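Thermophilic dibenzothiophene desulfurization enzyme C (PDB 5XDC) probably catalyses the FMNH2- and oxygen-dependent oxidation of dibenzothiophene to its 5-oxide and then to the 5,5-dioxide. Local coordinates at residues V140-L145 against Y150-T155; A172-D177 against R183-L188. All coordinates share one frame; numbering follows the deposited sequence.

Contact 1: residues V140-L145 against Y150-T155; sequences VTATPL and YEINGT
Y150 lays its ring obliquely along the opposing strand, CE1 resting 3.6 Å from P144 CB and CD1 3.7 Å from A142 CB. Its CG is anti to the carbonyl carbon (chi1 -80°), which carries the ring back over these two residues and sends OH out to a weak hydrogen bond with D177. On this same face I152 extends the apolar patch and packs on A172 of the neighbouring strand 167-174.

V140, at the far end, holds CG1 anti to its backbone N and presses it onto I152 CG2 at 3.3 Å, tighter than an ordinary van der Waals contact, while CG2 reaches over G154. The backbone of G154 takes angles that only glycine adopts readily, and a CB there would be crowded against V140 CA.

E151 pairs with T143 through the main chain, E151 N to T143 O and T143 N to E151 O both measuring 2.8 Å and nearly straight; its side chain lies on the other face, with those of T141, T143 and N153. T141 and N153 make a second hydrogen-bonded pair, slightly longer and less straight. The extended E151 side chain brings OE1 within 2.8 Å of N153 ND2, a straight bond (175°), in the amide plane of N153 but somewhat tilted from the carboxylate plane, on the anti side of OE1. A water links both strands on this face: it donates to E151 O, accepts from N153 ND2 and bonds the hydroxyls of T141 and T143. The arrangement is an antiparallel beta hairpin, part of the beta-rich middle domain of the acyl-CoA dehydrogenase fold.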
# COMPACT_ATOMS: atom_id res chain seq x y z
N VAL B 140 -9.32 9.26 39.43
CA VAL B 140 -8.81 10.31 40.31
C VAL B 140 -9.93 11.29 40.60
O VAL B 140 -10.46 11.93 39.68
CB VAL B 140 -7.59 11.01 39.70
CG1 VAL B 140 -7.09 12.11 40.64
CG2 VAL B 140 -6.48 9.99 39.43
N THR B 141 -10.27 11.42 41.87
CA THR B 141 -11.40 12.23 42.29
C THR B 141 -10.92 13.49 43.00
O THR B 141 -9.82 13.54 43.55
CB THR B 141 -12.32 11.44 43.22
OG1 THR B 141 -11.59 11.04 44.38
CG2 THR B 141 -12.86 10.22 42.49
N ALA B 142 -11.76 14.52 42.95
CA ALA B 142 -11.53 15.79 43.62
C ALA B 142 -12.69 16.05 44.56
O ALA B 142 -13.81 16.28 44.11
CB ALA B 142 -11.39 16.92 42.59
N THR B 143 -12.42 16.00 45.87
CA THR B 143 -13.45 16.24 46.88
C THR B 143 -13.35 17.67 47.37
O THR B 143 -12.27 18.10 47.80
CB THR B 143 -13.29 15.26 48.04
OG1 THR B 143 -13.40 13.92 47.56
CG2 THR B 143 -14.37 15.49 49.09
N PRO B 144 -14.41 18.47 47.31
CA PRO B 144 -14.28 19.88 47.71
C PRO B 144 -14.08 20.03 49.21
O PRO B 144 -14.71 19.33 50.02
CB PRO B 144 -15.61 20.50 47.27
CG PRO B 144 -16.56 19.37 47.18
CD PRO B 144 -15.75 18.17 46.78
N LEU B 145 -13.20 20.95 49.57
CA LEU B 145 -12.96 21.37 50.94
C LEU B 145 -13.61 22.72 51.20
O LEU B 145 -13.82 23.51 50.28
CB LEU B 145 -11.46 21.45 51.21
CG LEU B 145 -10.75 20.09 51.14
CD1 LEU B 145 -9.26 20.28 51.01
CD2 LEU B 145 -11.09 19.25 52.35
N TYR B 150 -9.50 21.55 46.80
CA TYR B 150 -9.97 20.21 46.50
C TYR B 150 -8.96 19.21 47.02
O TYR B 150 -7.75 19.44 46.96
CB TYR B 150 -10.18 19.99 44.99
CG TYR B 150 -11.48 20.54 44.47
CD1 TYR B 150 -12.65 19.81 44.55
CD2 TYR B 150 -11.55 21.81 43.90
CE1 TYR B 150 -13.85 20.30 44.09
CE2 TYR B 150 -12.76 22.32 43.42
CZ TYR B 150 -13.89 21.56 43.53
OH TYR B 150 -15.10 22.04 43.07
N GLU B 151 -9.46 18.09 47.54
CA GLU B 151 -8.61 16.99 47.95
C GLU B 151 -8.62 15.95 46.83
O GLU B 151 -9.70 15.49 46.43
CB GLU B 151 -9.08 16.37 49.26
CG GLU B 151 -8.11 15.32 49.79
CD GLU B 151 -8.69 14.50 50.92
OE1 GLU B 151 -8.75 13.27 50.79
OE2 GLU B 151 -9.10 15.10 51.93
N ILE B 152 -7.43 15.60 46.34
CA ILE B 152 -7.27 14.71 45.19
C ILE B 152 -6.86 13.34 45.70
O ILE B 152 -5.91 13.22 46.48
CB ILE B 152 -6.21 15.24 44.21
CG1 ILE B 152 -6.46 16.71 43.88
CG2 ILE B 152 -6.21 14.38 42.94
CD1 ILE B 152 -7.79 16.98 43.27
N ASN B 153 -7.54 12.29 45.20
CA ASN B 153 -7.23 10.91 45.57
C ASN B 153 -7.31 10.00 44.35
O ASN B 153 -8.26 10.08 43.57
CB ASN B 153 -8.20 10.38 46.62
CG ASN B 153 -7.98 11.00 47.97
OD1 ASN B 153 -7.01 10.69 48.65
ND2 ASN B 153 -8.88 11.89 48.36
N GLY B 154 -6.33 9.11 44.23
CA GLY B 154 -6.35 8.08 43.21
C GLY B 154 -5.01 7.98 42.51
O GLY B 154 -4.11 8.79 42.68
N THR B 155 -4.90 6.93 41.70
CA THR B 155 -3.70 6.67 40.90
C THR B 155 -4.03 6.92 39.44
O THR B 155 -4.98 6.33 38.89
CB THR B 155 -3.19 5.25 41.13
OG1 THR B 155 -2.79 5.12 42.50
CG2 THR B 155 -1.99 4.96 40.24
O HOH W 1 -10.98 12.94 46.38

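Contact 2: residues A172-D177 against R183-L188; sequences AVTSRD and RIVAAL
T174 OG1 is gripped twice: R183 N donates to it over 3.0 Å, and the hydroxyl in turn bonds the carbonyl O of G180 in the intervening loop. The oxygen stands between the backbone N and the carbonyl carbon of its own residue (chi1 60°), which turns it to R183 N and leaves CG2 against R183 O. The same two residues are joined again by T174 N, which reaches R183 O at 2.8 Å, so one side chain and one main chain bond fasten the mouth of the loop.

Deeper in the hairpin, A172 and V185 form a regular hydrogen-bonded pair, V185 N to A172 O at 2.8 Å and A172 N to V185 O at 2.9 Å. Next to it V173 and I184 make a non-hydrogen-bonded pair and touch lightly through their CG1 atoms. This is the antiparallel hairpin of strands 167-174 and 184-190 in the middle domain of the acyl-CoA dehydrogenase fold.

The R183 chain bends at chi3 (-70°) and swings its guanidinium back to D177, where NH2 makes a salt bridge of 3.0 Å to OD2. NH2 comes from above the carboxylate plane, the two flat groups standing 67° apart, with OD2 at the guanidinium edge. R183 NE donates to G180 O, the carbonyl that T174 OG1 also bonds. A leucine here would probably leave the D177 carboxylate without its cationic mate and the G180 carbonyl with T174 OG1 but no longer NE. D177 OD1 is held separately by N179 N, and the R183 side chain also packs on Y150 and P231.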
# COMPACT_ATOMS: atom_id res chain seq x y z
N ALA B 172 -8.83 15.85 37.60
CA ALA B 172 -9.62 15.00 38.49
C ALA B 172 -11.10 15.28 38.26
O ALA B 172 -11.47 16.29 37.65
CB ALA B 172 -9.25 15.23 39.96
N VAL B 173 -11.95 14.37 38.74
CA VAL B 173 -13.40 14.52 38.63
C VAL B 173 -13.97 14.77 40.02
O VAL B 173 -13.63 14.08 40.98
CB VAL B 173 -14.06 13.29 38.00
CG1 VAL B 173 -13.75 13.25 36.53
CG2 VAL B 173 -13.60 12.01 38.70
N THR B 174 -14.87 15.74 40.11
CA THR B 174 -15.45 16.08 41.40
C THR B 174 -16.25 14.92 41.96
O THR B 174 -16.92 14.19 41.22
CB THR B 174 -16.34 17.32 41.30
OG1 THR B 174 -17.41 17.09 40.38
CG2 THR B 174 -15.53 18.55 40.89
N SER B 175 -16.17 14.76 43.28
CA SER B 175 -16.85 13.71 44.02
C SER B 175 -17.30 14.29 45.36
O SER B 175 -16.64 15.16 45.93
CB SER B 175 -15.92 12.52 44.25
OG SER B 175 -16.55 11.52 45.04
N ARG B 176 -18.43 13.78 45.86
CA ARG B 176 -19.01 14.29 47.10
C ARG B 176 -19.13 15.81 47.05
O ARG B 176 -18.82 16.51 48.01
CB ARG B 176 -18.19 13.83 48.31
CG ARG B 176 -18.09 12.32 48.41
CD ARG B 176 -17.20 11.85 49.55
NE ARG B 176 -17.17 10.39 49.65
CZ ARG B 176 -16.42 9.60 48.89
NH1 ARG B 176 -15.61 10.12 47.97
NH2 ARG B 176 -16.47 8.29 49.05
N ASP B 177 -19.58 16.32 45.91
CA ASP B 177 -19.55 17.74 45.61
C ASP B 177 -20.97 18.29 45.56
O ASP B 177 -21.74 17.93 44.65
CB ASP B 177 -18.84 17.99 44.28
CG ASP B 177 -18.55 19.45 44.03
OD1 ASP B 177 -19.29 20.31 44.56
OD2 ASP B 177 -17.59 19.74 43.29
N ARG B 183 -17.62 16.56 37.48
CA ARG B 183 -17.10 17.70 36.75
C ARG B 183 -15.59 17.67 36.76
O ARG B 183 -14.97 17.38 37.79
CB ARG B 183 -17.61 19.01 37.37
CG ARG B 183 -19.13 19.10 37.48
CD ARG B 183 -19.57 20.45 38.03
NE ARG B 183 -19.22 20.59 39.45
CZ ARG B 183 -19.10 21.75 40.08
NH1 ARG B 183 -19.28 22.89 39.44
NH2 ARG B 183 -18.77 21.76 41.36
N ILE B 184 -14.97 17.97 35.63
CA ILE B 184 -13.52 17.89 35.54
C ILE B 184 -12.91 19.14 36.15
O ILE B 184 -13.27 20.26 35.79
CB ILE B 184 -13.06 17.70 34.09
CG1 ILE B 184 -13.52 16.36 33.55
CG2 ILE B 184 -11.53 17.77 34.04
CD1 ILE B 184 -13.33 16.20 32.05
N VAL B 185 -11.98 18.95 37.07
CA VAL B 185 -11.17 20.06 37.56
C VAL B 185 -9.73 19.82 37.12
O VAL B 185 -9.25 18.69 37.05
CB VAL B 185 -11.24 20.24 39.09
CG1 VAL B 185 -12.63 20.68 39.50
CG2 VAL B 185 -10.83 18.98 39.80
N ALA B 186 -9.06 20.93 36.84
CA ALA B 186 -7.68 20.94 36.43
C ALA B 186 -6.92 21.91 37.31
O ALA B 186 -7.48 22.91 37.77
CB ALA B 186 -7.52 21.35 34.95
N ALA B 187 -5.65 21.61 37.54
CA ALA B 187 -4.83 22.45 38.40
C ALA B 187 -3.37 22.28 38.01
O ALA B 187 -2.98 21.30 37.37
CB ALA B 187 -5.02 22.12 39.88
N LEU B 188 -2.55 23.25 38.42
CA LEU B 188 -1.11 23.21 38.20
C LEU B 188 -0.45 23.27 39.58
O LEU B 188 -0.56 24.29 40.27
CB LEU B 188 -0.65 24.38 37.33
CG LEU B 188 0.80 24.32 36.88
CD1 LEU B 188 1.01 23.26 35.83
CD2 LEU B 188 1.26 25.65 36.33

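How the contacts relate
From the N terminus, contact 1 comes first: the chain runs out along 140-145, turns through four residues and returns along 150-155. It then travels on to strand 167-174, where contact 2 opens at 172-177, turns through five loop residues and comes back along 183-188. The two hairpins are thus in series, neither enclosing nor crossing the other. The centres of the two contacts lie about 7 Å apart because strands 141-144 and 167-174 run side by side in parallel, probably hydrogen-bonded from A142 N to V173 O and from A142 O to S175 N. One mixed sheet results, continued beyond 150-153 by strand 220-222 and beside 167-174 by strand 124-127.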